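Local coordinates for protein putative xanthine dehydrogenase YAGS fad-binding subunit (Escherichia coli, PDB 5G5G) that carries the molybdenum centre and its pterin cytosine dinucleotide and, as part of a periplasmic aldehyde oxidase, probably oxidises aldehydes, at residues T474-Q478 with I616-K620; A480-L484 with C523-R527; E445-R450 with S499-A504; S584-G588 with V610-G614; E191-S195 with L206-N210. All blocks are in the same frame, centred on the assembly; numbering follows the deposited sequence.

Four of the five contacts lie in the C-terminal half of the chain, within one molybdopterin cofactor-binding region; interaction 5 belongs to the earlier one. Interactions 1 and 2 use successive turns of helix 472-484, yet their chemistry differs: the first is a polar junction of amides beside the cytosine of the cofactor, the second mainly apolar helix packing with one arginine bond. Interaction 3 is the least buried, with an arginine, waters and a loop laid beside a strand. Interactions 4 and 5 are both buried and both belong to beta hairpins, but 4 is held by regular backbone pairing, whereas 5, at a frayed hairpin base, depends on hydroxyls and a carboxylate.

Interaction 1 (T474-Q478 with I616-K620); sequences TILAQ and ILNPK. With MCN (pterin cytosine dinucleotide), chain Y.
N618 ND2 is held by two carbonyl oxygens, OE1 of Q478 on the facing helix and the backbone O of H22. The bond from N618 ND2 to Q478 OE1 is 3.0 Å long and fairly straight, 157° at the hydrogen. Its donor nevertheless stands above the carbonyl plane of Q478, not on a lone pair, and the two amide planes are nearly perpendicular (86°). The N618 side chain can reach over because CG lies anti to the backbone N (chi1 -179°). Beside it, Q478 NE2 makes a weak bond of 3.2 Å to L617 O while giving its stronger one to V17 O, which leaves the glutamine amide fixed at both ends.

N618 is also the N-cap of helix 619-638: its OD1 receives a weak bond of 2.9 Å from K620 N and a further one from T621 N. The turn just ahead of this helix forms part of the dinucleotide site of the molybdopterin-binding fold. L617 N points nearly straight at N3 of the cytosine, 3.0 Å away, and N618 N meets O2 of the same base at 2.9 Å. Two consecutive amides thus read one edge of the base.

I475 supplies the apolar half of the contact. Its CG2 rests on N618 CB at 3.8 Å and touches L617 CB close by, the two branched chains of I475 and L617 crossing at about a right angle. The other arm of the isoleucine reaches the sugar, with I475 CD1 3.7 Å from O3' of the cofactor.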
# COMPACT_ATOMS: atom_id res chain seq x y z
N THR C 474 -0.80 13.47 19.50
CA THR C 474 0.32 14.24 19.96
C THR C 474 0.14 15.76 19.86
O THR C 474 0.34 16.47 20.82
CB THR C 474 1.57 13.77 19.23
OG1 THR C 474 1.61 12.36 19.37
CG2 THR C 474 2.79 14.38 19.80
N ILE C 475 -0.29 16.24 18.72
CA ILE C 475 -0.51 17.67 18.57
C ILE C 475 -1.65 18.24 19.42
O ILE C 475 -1.56 19.38 19.88
CB ILE C 475 -0.64 18.11 17.10
CG1 ILE C 475 -1.83 17.43 16.39
CG2 ILE C 475 0.72 17.87 16.44
CD1 ILE C 475 -2.28 18.14 15.10
N LEU C 476 -2.67 17.43 19.69
CA LEU C 476 -3.71 17.86 20.63
C LEU C 476 -3.15 17.91 22.05
O LEU C 476 -3.45 18.87 22.78
CB LEU C 476 -4.93 16.94 20.56
CG LEU C 476 -5.67 17.05 19.20
CD1 LEU C 476 -6.60 15.87 18.94
CD2 LEU C 476 -6.51 18.31 19.11
N ALA C 477 -2.31 16.94 22.43
CA ALA C 477 -1.62 17.00 23.74
C ALA C 477 -0.72 18.25 23.85
O ALA C 477 -0.73 18.98 24.85
CB ALA C 477 -0.84 15.73 24.00
N GLN C 478 0.01 18.52 22.79
CA GLN C 478 0.90 19.69 22.78
C GLN C 478 0.14 21.00 22.96
O GLN C 478 0.61 21.93 23.70
CB GLN C 478 1.73 19.73 21.53
CG GLN C 478 2.75 18.59 21.40
CD GLN C 478 3.39 18.54 20.01
OE1 GLN C 478 3.06 17.72 19.15
NE2 GLN C 478 4.32 19.47 19.76
N ILE C 616 4.03 25.06 11.80
CA ILE C 616 4.09 23.62 11.98
C ILE C 616 3.98 23.27 13.46
O ILE C 616 4.71 23.81 14.31
CB ILE C 616 5.41 23.06 11.39
CG1 ILE C 616 5.45 23.36 9.88
CG2 ILE C 616 5.54 21.58 11.73
CD1 ILE C 616 4.41 22.67 9.07
N LEU C 617 3.06 22.39 13.77
CA LEU C 617 2.72 22.05 15.13
C LEU C 617 3.67 21.00 15.75
O LEU C 617 3.95 21.05 16.95
CB LEU C 617 1.26 21.65 15.20
CG LEU C 617 0.21 22.68 14.73
CD1 LEU C 617 -1.23 22.15 14.83
CD2 LEU C 617 0.34 23.98 15.49
N ASN C 618 4.16 20.08 14.94
CA ASN C 618 5.17 19.12 15.37
C ASN C 618 6.03 18.77 14.20
O ASN C 618 5.60 18.06 13.27
CB ASN C 618 4.51 17.88 15.97
CG ASN C 618 5.50 16.88 16.46
OD1 ASN C 618 6.51 16.62 15.80
ND2 ASN C 618 5.19 16.25 17.60
N PRO C 619 7.26 19.32 14.16
CA PRO C 619 8.04 19.14 12.93
C PRO C 619 8.41 17.68 12.65
O PRO C 619 8.65 17.34 11.49
CB PRO C 619 9.29 19.96 13.18
CG PRO C 619 8.81 21.06 14.11
CD PRO C 619 7.79 20.41 15.00
N LYS C 620 8.43 16.82 13.68
CA LYS C 620 8.74 15.39 13.47
C LYS C 620 7.59 14.66 12.80
O LYS C 620 7.77 13.98 11.79
CB LYS C 620 9.16 14.70 14.77
CG LYS C 620 9.63 13.25 14.50
CD LYS C 620 10.60 12.71 15.52
CE LYS C 620 9.96 12.56 16.85
NZ LYS C 620 10.96 12.05 17.82
N1 MCN Y . 0.84 18.85 11.09
C2 MCN Y . 1.73 19.62 11.96
N3 MCN Y . 1.41 21.07 11.61
C4 MCN Y . 0.66 21.63 10.67
C5 MCN Y . -0.24 20.63 9.99
C6 MCN Y . -0.06 19.36 10.18
O2 MCN Y . 2.45 19.28 12.74
N4 MCN Y . 0.54 22.87 10.36
C1' MCN Y . 1.14 17.43 11.15
C2D MCN Y . 0.57 16.76 12.46
O2' MCN Y . 1.35 15.62 12.79
C3' MCN Y . -0.74 16.41 11.96
C4D MCN Y . -0.66 15.87 10.47
O4D MCN Y . 0.50 16.75 10.07
O3' MCN Y . -1.51 15.39 12.69
C5' MCN Y . -1.67 16.05 9.49
O5' MCN Y . -2.48 17.18 9.72
PA MCN Y . -3.34 17.71 8.55
O1A MCN Y . -4.34 18.69 9.15
O2A MCN Y . -2.47 18.11 7.40
O3A MCN Y . -4.20 16.36 8.03
PB MCN Y . -5.53 15.85 8.72
O1B MCN Y . -6.70 16.52 8.13
O2B MCN Y . -5.36 15.85 10.20
O3B MCN Y . -5.42 14.34 8.30
C10 MCN Y . -5.94 13.92 6.96
C9' MCN Y . -4.87 13.72 5.95
C8' MCN Y . -5.63 13.41 4.54
S8' MCN Y . -6.96 14.31 4.07
C7' MCN Y . -5.27 12.37 3.97
S7' MCN Y . -6.12 11.75 2.52
C6' MCN Y . -3.94 11.63 4.28
C7 MCN Y . -3.16 12.58 5.31
O9' MCN Y . -3.92 12.90 6.40
N5' MCN Y . -4.41 10.38 5.07
C4A MCN Y . -3.40 9.62 5.88
N8' MCN Y . -2.01 11.81 5.83
C4B MCN Y . -2.19 10.54 6.26
N1' MCN Y . -1.12 9.90 6.89
C2' MCN Y . -1.27 8.69 7.58
N2' MCN Y . -0.32 8.11 8.13
N3' MCN Y . -2.35 7.95 7.19
C4' MCN Y . -3.52 8.33 6.56
O4' MCN Y . -4.57 7.74 6.24

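Interaction 2 (A480-L484 with C523-R527)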
# COMPACT_ATOMS: atom_id res chain seq x y z
N ALA C 480 -2.96 21.48 24.38
CA ALA C 480 -3.42 21.62 25.74
C ALA C 480 -2.30 21.94 26.74
O ALA C 480 -2.45 22.79 27.62
CB ALA C 480 -4.20 20.39 26.16
N ALA C 481 -1.16 21.25 26.59
CA ALA C 481 -0.03 21.50 27.46
C ALA C 481 0.41 22.98 27.36
O ALA C 481 0.73 23.63 28.37
CB ALA C 481 1.12 20.57 27.09
N GLU C 482 0.49 23.48 26.13
CA GLU C 482 0.89 24.85 25.90
C GLU C 482 -0.06 25.82 26.57
O GLU C 482 0.37 26.77 27.23
CB GLU C 482 0.92 25.16 24.40
CG GLU C 482 1.57 26.51 24.09
CD GLU C 482 3.10 26.44 24.08
OE1 GLU C 482 3.64 25.64 23.25
OE2 GLU C 482 3.73 27.17 24.85
N MET C 483 -1.35 25.58 26.38
CA MET C 483 -2.38 26.51 26.91
C MET C 483 -2.46 26.55 28.43
O MET C 483 -2.78 27.58 29.01
CB MET C 483 -3.72 26.14 26.31
CG MET C 483 -3.83 26.39 24.82
SD MET C 483 -3.72 28.11 24.35
CE MET C 483 -5.26 28.82 24.93
N LEU C 484 -2.20 25.41 29.07
CA LEU C 484 -2.39 25.25 30.50
C LEU C 484 -1.10 25.35 31.29
O LEU C 484 -1.16 25.40 32.51
CB LEU C 484 -3.16 23.95 30.81
CG LEU C 484 -4.62 24.06 30.34
CD1 LEU C 484 -5.22 22.70 30.19
CD2 LEU C 484 -5.44 24.87 31.30
N CYS C 523 -9.59 25.33 25.98
CA CYS C 523 -8.59 25.73 26.94
C CYS C 523 -8.73 27.20 27.34
O CYS C 523 -8.42 27.53 28.48
CB CYS C 523 -7.18 25.43 26.46
SG CYS C 523 -6.78 23.69 26.38
N MET C 524 -9.18 28.08 26.45
CA MET C 524 -9.34 29.48 26.81
C MET C 524 -10.46 29.61 27.85
O MET C 524 -10.32 30.35 28.84
CB MET C 524 -9.67 30.37 25.62
CG MET C 524 -8.47 30.65 24.74
SD MET C 524 -7.17 31.59 25.63
CE MET C 524 -7.92 33.16 25.89
N LYS C 525 -11.53 28.81 27.67
CA LYS C 525 -12.57 28.77 28.69
C LYS C 525 -12.06 28.14 30.01
O LYS C 525 -12.34 28.65 31.12
CB LYS C 525 -13.79 28.02 28.16
CG LYS C 525 -14.96 27.87 29.13
CD LYS C 525 -15.61 29.20 29.45
CE LYS C 525 -16.77 28.93 30.38
NZ LYS C 525 -17.63 30.15 30.49
N LEU C 526 -11.28 27.09 29.90
CA LEU C 526 -10.74 26.43 31.10
C LEU C 526 -9.80 27.36 31.87
O LEU C 526 -9.84 27.40 33.10
CB LEU C 526 -10.06 25.12 30.75
CG LEU C 526 -9.49 24.25 31.87
CD1 LEU C 526 -10.55 23.93 32.90
CD2 LEU C 526 -8.92 22.99 31.27
N ARG C 527 -9.03 28.16 31.14
CA ARG C 527 -8.19 29.17 31.78
C ARG C 527 -9.04 30.18 32.55
O ARG C 527 -8.67 30.54 33.65
CB ARG C 527 -7.27 29.89 30.78
CG ARG C 527 -6.09 29.05 30.30
CD ARG C 527 -5.59 29.54 28.95
NE ARG C 527 -5.05 30.90 29.10
CZ ARG C 527 -3.77 31.27 29.02
NH1 ARG C 527 -2.78 30.40 28.79
NH2 ARG C 527 -3.48 32.57 29.17
O HOH W 1 0.34 29.27 28.69
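M483 faces C523 where two helices, 472-484 and 511-534, pack side by side on the beta-sheet that contains strands 459-462 and 566-574. The axes of the two short helical segments approach to 10.0 Å and run in roughly the same direction, crossing at -29°. From CB, the M483 side chain starts hard against the neighbouring helix, its CB being 3.5 Å from C523 CB. CG stays over the same C523 CB at 3.9 Å. The chain then bends at chi2 (-64°) and chi3 (-71°), and this curl carries the methyl CE to M524, 3.4 Å from its SD. The two methionine chains cross there at about a right angle, while P11 and I12 of the N-terminal segment lie against M483 from outside the pair.

Next to the methionine, C523 SG sits by A480, with 4.2 Å to A480 CB, and on the sheet side L484 crosses L526 with methyls meeting. V459 and V461 back L484 and A480, and L566 and A568 back L526, so this half of the interface belongs to the apolar layer between helices and sheet.

The polar element is R527, whose bent chain runs past M483 CE and ends at the C-terminal turn of helix 472-484. An alanine at this position is likely to leave M483 O without its arginine donor and to uncover the flank of the M483 methyl. As it stands, NH1 of R527 meets M483 O at 2.8 Å, with the oxygen near the guanidinium plane, and a water weakly bound by NH1 of R527 donates to E482 O.

Interaction 3 (E445-R450 with S499-A504); sequences EKSGAR and SFPVSA
R450 and P501 meet where the loop 499-504 runs beside the first residues of strand 447-453, a strand within the mixed five-stranded sheet of the C-terminal cofactor-binding region. The two paths run roughly antiparallel, and one backbone bond ties them, G448 N to V502 O at 2.8 Å, with the donor tilted from the carbonyl plane. The P501 ring is laid against R450: its CD lies over one face of the guanidinium, offset toward the rim and 3.7 Å from R450 NH1, while P501 CG touches R450 CB at 3.9 Å. At the edge of the same guanidinium, NH2 of R450 makes a weak bond of 3.5 Å to S499 O. At the far end of the contact, E445 CB and A504 CB touch at 3.7 Å.

What holds R450 in place lies one shell further out, where NE pairs with E462 and NH1 with E569, carboxylates on the two adjoining strands. A leucine in its place would probably leave both glutamates without their positive mate and the P501 ring without the flat group it rests on. The loop is set in turn by S503, whose OG bonds to D464, and by a backbone hydrogen bond between P501 and the same aspartate. A water accepts from R450 NH1 at 3.1 Å and donates to S499 O at 2.9 Å.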
# COMPACT_ATOMS: atom_id res chain seq x y z
N GLU C 445 -13.37 24.21 9.15
CA GLU C 445 -14.61 23.56 9.53
C GLU C 445 -14.74 23.63 11.05
O GLU C 445 -13.72 23.70 11.76
CB GLU C 445 -14.59 22.10 9.08
CG GLU C 445 -14.61 21.83 7.56
CD GLU C 445 -15.88 22.29 6.83
OE1 GLU C 445 -16.99 22.27 7.45
OE2 GLU C 445 -15.75 22.70 5.63
N LYS C 446 -15.96 23.72 11.55
CA LYS C 446 -16.20 23.77 12.98
C LYS C 446 -15.66 22.54 13.71
O LYS C 446 -15.80 21.40 13.20
CB LYS C 446 -17.72 23.86 13.24
CG LYS C 446 -18.13 23.93 14.70
CD LYS C 446 -19.66 23.94 14.86
CE LYS C 446 -20.06 24.21 16.33
NZ LYS C 446 -21.54 24.20 16.52
N SER C 447 -15.09 22.75 14.91
CA SER C 447 -14.54 21.66 15.66
C SER C 447 -14.57 21.93 17.13
O SER C 447 -14.28 23.04 17.56
CB SER C 447 -13.11 21.40 15.22
OG SER C 447 -12.60 20.16 15.75
N GLY C 448 -14.89 20.91 17.93
CA GLY C 448 -15.02 21.05 19.37
C GLY C 448 -14.25 20.04 20.19
O GLY C 448 -13.76 19.04 19.67
N ALA C 449 -14.14 20.35 21.48
CA ALA C 449 -13.39 19.53 22.41
C ALA C 449 -13.82 19.80 23.83
O ALA C 449 -14.38 20.84 24.15
CB ALA C 449 -11.89 19.81 22.25
N ARG C 450 -13.61 18.81 24.69
CA ARG C 450 -13.82 18.95 26.12
C ARG C 450 -12.44 18.77 26.76
O ARG C 450 -11.71 17.86 26.39
CB ARG C 450 -14.80 17.86 26.58
CG ARG C 450 -15.15 17.89 28.04
CD ARG C 450 -16.45 17.11 28.34
NE ARG C 450 -16.50 15.78 27.74
CZ ARG C 450 -17.40 15.29 26.87
NH1 ARG C 450 -18.42 15.98 26.38
NH2 ARG C 450 -17.26 14.05 26.47
N SER C 499 -19.00 9.48 21.69
CA SER C 499 -19.39 10.03 22.98
C SER C 499 -18.63 11.35 23.31
O SER C 499 -19.03 12.07 24.21
CB SER C 499 -19.35 8.98 24.09
OG SER C 499 -18.05 8.68 24.49
N PHE C 500 -17.65 11.73 22.51
CA PHE C 500 -16.89 12.97 22.74
C PHE C 500 -17.39 14.07 21.82
O PHE C 500 -18.10 13.81 20.86
CB PHE C 500 -15.42 12.72 22.41
CG PHE C 500 -14.76 11.64 23.23
CD1 PHE C 500 -15.21 11.31 24.53
CD2 PHE C 500 -13.65 11.00 22.71
CE1 PHE C 500 -14.58 10.32 25.27
CE2 PHE C 500 -13.03 10.02 23.44
CZ PHE C 500 -13.48 9.68 24.71
N PRO C 501 -16.95 15.31 22.05
CA PRO C 501 -17.46 16.37 21.19
C PRO C 501 -17.10 16.25 19.74
O PRO C 501 -16.06 15.64 19.39
CB PRO C 501 -16.80 17.64 21.79
CG PRO C 501 -16.72 17.33 23.24
CD PRO C 501 -16.35 15.85 23.28
N VAL C 502 -17.95 16.79 18.89
CA VAL C 502 -17.77 16.71 17.44
C VAL C 502 -16.61 17.59 16.93
O VAL C 502 -16.64 18.85 17.05
CB VAL C 502 -19.07 17.07 16.70
CG1 VAL C 502 -18.88 17.03 15.18
CG2 VAL C 502 -20.19 16.09 17.10
N SER C 503 -15.59 16.94 16.39
CA SER C 503 -14.54 17.61 15.63
C SER C 503 -14.83 17.64 14.13
O SER C 503 -15.80 17.03 13.66
CB SER C 503 -13.22 16.85 15.85
OG SER C 503 -13.18 15.69 15.05
N ALA C 504 -13.94 18.27 13.38
CA ALA C 504 -14.05 18.23 11.92
C ALA C 504 -13.55 16.92 11.29
O ALA C 504 -13.73 16.73 10.09
CB ALA C 504 -13.34 19.40 11.28
O HOH W 2 -11.04 18.44 13.54
O HOH W 3 -19.90 14.81 23.98

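Interaction 4 (S584-G588 with V610-G614)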
# COMPACT_ATOMS: atom_id res chain seq x y z
N SER C 584 -4.15 29.05 1.19
CA SER C 584 -3.60 27.86 0.54
C SER C 584 -2.24 27.53 1.16
O SER C 584 -1.71 28.27 2.04
CB SER C 584 -3.43 28.12 -0.99
OG SER C 584 -4.65 28.61 -1.58
N THR C 585 -1.74 26.40 0.71
CA THR C 585 -0.45 25.86 1.06
C THR C 585 0.33 25.52 -0.18
O THR C 585 -0.25 25.21 -1.22
CB THR C 585 -0.60 24.62 2.00
OG1 THR C 585 -1.17 23.52 1.28
CG2 THR C 585 -1.45 25.00 3.20
N PHE C 586 1.67 25.60 -0.07
CA PHE C 586 2.57 25.54 -1.23
C PHE C 586 3.76 24.66 -0.93
O PHE C 586 4.19 24.51 0.23
CB PHE C 586 3.06 26.98 -1.57
CG PHE C 586 1.93 27.93 -1.85
CD1 PHE C 586 1.40 28.03 -3.11
CD2 PHE C 586 1.38 28.67 -0.84
CE1 PHE C 586 0.33 28.87 -3.38
CE2 PHE C 586 0.30 29.50 -1.07
CZ PHE C 586 -0.21 29.61 -2.38
N ALA C 587 4.33 24.10 -1.99
CA ALA C 587 5.57 23.33 -1.90
C ALA C 587 6.40 23.43 -3.15
O ALA C 587 5.90 23.73 -4.24
CB ALA C 587 5.27 21.84 -1.64
N GLY C 588 7.68 23.12 -2.99
CA GLY C 588 8.58 22.92 -4.10
C GLY C 588 9.22 21.55 -3.93
O GLY C 588 9.78 21.24 -2.87
N VAL C 610 10.22 21.24 -0.05
CA VAL C 610 10.17 22.43 0.75
C VAL C 610 8.71 22.91 0.81
O VAL C 610 8.10 23.23 -0.21
CB VAL C 610 11.11 23.53 0.22
CG1 VAL C 610 11.09 24.74 1.14
CG2 VAL C 610 12.57 23.03 0.03
N CYS C 611 8.15 22.95 2.03
CA CYS C 611 6.73 23.22 2.25
C CYS C 611 6.47 24.47 3.06
O CYS C 611 7.21 24.78 4.05
CB CYS C 611 6.15 22.03 3.02
SG CYS C 611 6.27 20.51 2.12
N ALA C 612 5.39 25.16 2.68
CA ALA C 612 4.83 26.29 3.42
C ALA C 612 3.37 25.96 3.76
O ALA C 612 2.49 25.99 2.88
CB ALA C 612 4.92 27.55 2.58
N ALA C 613 3.16 25.58 5.02
CA ALA C 613 1.87 25.05 5.49
C ALA C 613 1.47 25.68 6.83
O ALA C 613 0.98 25.04 7.76
CB ALA C 613 1.99 23.54 5.60
N GLY C 614 1.64 26.98 6.90
CA GLY C 614 1.44 27.72 8.19
C GLY C 614 2.47 27.35 9.26
O GLY C 614 3.51 26.76 8.97
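T585 lies alongside A612 and A613 at the open end of an antiparallel hairpin, strands 584-596 and 602-612, two central strands of a mixed five-stranded sheet. The CA of T585 makes a C-H···O contact of 3.5 Å to A612 O, and its CG2 reaches A613 CA at 4.0 Å. Here the second strand has given out after A612, and the chain bends through A613, which lines the pterin cytosine dinucleotide pocket. With chi1 at 69° the T585 hydroxyl is turned from this partner strand, and OG1 bonds instead to R440 O on the strand at the other flank.

F586 and A612 form a hydrogen-bonded pair, with F586 N to A612 O at 3.1 Å and the return bond from A612 N to F586 O at 2.8 Å and almost straight. The phenyl ring leans away from A612, yet both residues look to the same side of the sheet, where helix 401-412 covers them through L401 and C404.

A587 follows in a non-hydrogen-bonded pair with C611. Their side chains emerge on the opposite face and A587 CB rests 4.1 Å from C611 SG, while the CA of A587 comes within 3.0 Å of V610 O. In the final pair, G588 N binds V610 O at 2.8 Å and V610 N binds G588 O at 2.9 Å, each donor in the plane of the carbonyl it meets.

Interaction 5 (E191-S195 with L206-N210); sequences EPHAS and LWTSN
E191 and S209 make the shortest polar contact at the base of the hairpin formed by strands 194-200 and 203-208, part of the mixed sheet in the earlier cofactor-binding region. The hydroxyl of S209 donates to E191 OE1 over 2.6 Å, arriving from well above the carboxylate plane (55° out of it). The extended glutamate, with CG anti to the backbone N (chi1 179°), reaches across to S209 where the two segments diverge. A pair of hydroxyls lies further along the strands, T208 OG1 and S195 OG 2.8 Å apart; the latter oxygen is also bonded to D251 on helix 250-262.

Two C-H···O contacts join the backbones of the two segments: S195 CA lies 3.1 Å from W207 O, and T208 CA lies 3.5 Å from A194 O. Where the segments part, a water lies 3.0 Å from S209 O and accepts a weak bond from A194 N.

Apolar packing is slight, with L206 CD1 set against S195 CB at 4.0 Å and A252 of helix 250-262 behind both residues. An aromatic side chain of a neighbouring subunit packs on E191.

Each partner of the short bond has a further mate: G239 N donates to E191 OE1, and K245 NZ is bonded to S209 OG and to E191 O. The buried carboxylate is therefore held by two donors, and the lysine ammonium, linked to it through the serine hydroxyl, is likely to polarise that hydroxyl and to offset part of the glutamate's charge.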
# COMPACT_ATOMS: atom_id res chain seq x y z
N GLU C 191 -4.33 -1.47 7.07
CA GLU C 191 -5.43 -2.13 7.78
C GLU C 191 -6.62 -2.28 6.84
O GLU C 191 -7.21 -1.29 6.43
CB GLU C 191 -5.83 -1.36 9.07
CG GLU C 191 -7.00 -1.99 9.84
CD GLU C 191 -7.71 -1.00 10.77
OE1 GLU C 191 -7.55 0.24 10.62
OE2 GLU C 191 -8.43 -1.50 11.65
N PRO C 192 -7.02 -3.54 6.57
CA PRO C 192 -8.23 -3.74 5.80
C PRO C 192 -9.38 -3.10 6.55
O PRO C 192 -9.42 -3.15 7.80
CB PRO C 192 -8.37 -5.31 5.81
CG PRO C 192 -6.98 -5.83 5.91
CD PRO C 192 -6.35 -4.82 6.88
N HIS C 193 -10.36 -2.64 5.81
CA HIS C 193 -11.56 -2.11 6.42
C HIS C 193 -12.16 -3.20 7.32
O HIS C 193 -12.28 -4.36 6.92
CB HIS C 193 -12.60 -1.72 5.38
CG HIS C 193 -12.23 -0.56 4.53
ND1 HIS C 193 -11.21 -0.60 3.61
CD2 HIS C 193 -12.74 0.69 4.47
CE1 HIS C 193 -11.12 0.57 3.01
NE2 HIS C 193 -12.04 1.37 3.51
N ALA C 194 -12.53 -2.82 8.54
CA ALA C 194 -13.16 -3.74 9.48
C ALA C 194 -14.01 -3.07 10.52
O ALA C 194 -13.73 -1.93 10.91
CB ALA C 194 -12.09 -4.59 10.17
N SER C 195 -15.01 -3.80 11.02
CA SER C 195 -15.92 -3.29 12.04
C SER C 195 -16.42 -4.43 12.91
O SER C 195 -16.53 -5.59 12.46
CB SER C 195 -17.15 -2.59 11.41
OG SER C 195 -16.81 -1.48 10.59
N LEU C 206 -20.51 0.41 17.47
CA LEU C 206 -19.71 -0.05 16.35
C LEU C 206 -18.27 0.37 16.59
O LEU C 206 -17.99 1.59 16.66
CB LEU C 206 -20.20 0.53 15.02
CG LEU C 206 -19.59 -0.15 13.79
CD1 LEU C 206 -20.39 -1.41 13.41
CD2 LEU C 206 -19.50 0.76 12.60
N TRP C 207 -17.39 -0.60 16.67
CA TRP C 207 -15.96 -0.37 16.65
C TRP C 207 -15.57 -0.49 15.19
O TRP C 207 -15.94 -1.46 14.50
CB TRP C 207 -15.23 -1.43 17.44
CG TRP C 207 -15.44 -1.36 18.94
CD1 TRP C 207 -14.58 -0.83 19.85
CD2 TRP C 207 -16.57 -1.84 19.70
NE1 TRP C 207 -15.09 -0.96 21.13
CE2 TRP C 207 -16.30 -1.58 21.07
CE3 TRP C 207 -17.76 -2.51 19.36
CZ2 TRP C 207 -17.19 -1.95 22.11
CZ3 TRP C 207 -18.66 -2.81 20.38
CH2 TRP C 207 -18.38 -2.57 21.74
N THR C 208 -14.84 0.49 14.68
CA THR C 208 -14.62 0.52 13.25
C THR C 208 -13.30 1.21 12.93
O THR C 208 -12.55 1.60 13.84
CB THR C 208 -15.84 1.21 12.54
OG1 THR C 208 -15.80 1.03 11.11
CG2 THR C 208 -15.87 2.68 12.88
N SER C 209 -13.03 1.33 11.62
CA SER C 209 -11.84 1.97 11.09
C SER C 209 -12.36 3.10 10.17
O SER C 209 -12.84 2.82 9.08
CB SER C 209 -10.96 0.95 10.33
OG SER C 209 -9.71 1.53 9.97
N ASN C 210 -12.41 4.33 10.70
CA ASN C 210 -13.09 5.40 10.01
C ASN C 210 -12.42 6.73 10.37
O ASN C 210 -12.16 6.97 11.53
CB ASN C 210 -14.59 5.39 10.34
CG ASN C 210 -15.41 6.25 9.40
OD1 ASN C 210 -15.23 7.45 9.35
ND2 ASN C 210 -16.26 5.62 8.59
O HOH W 4 -13.58 0.09 8.21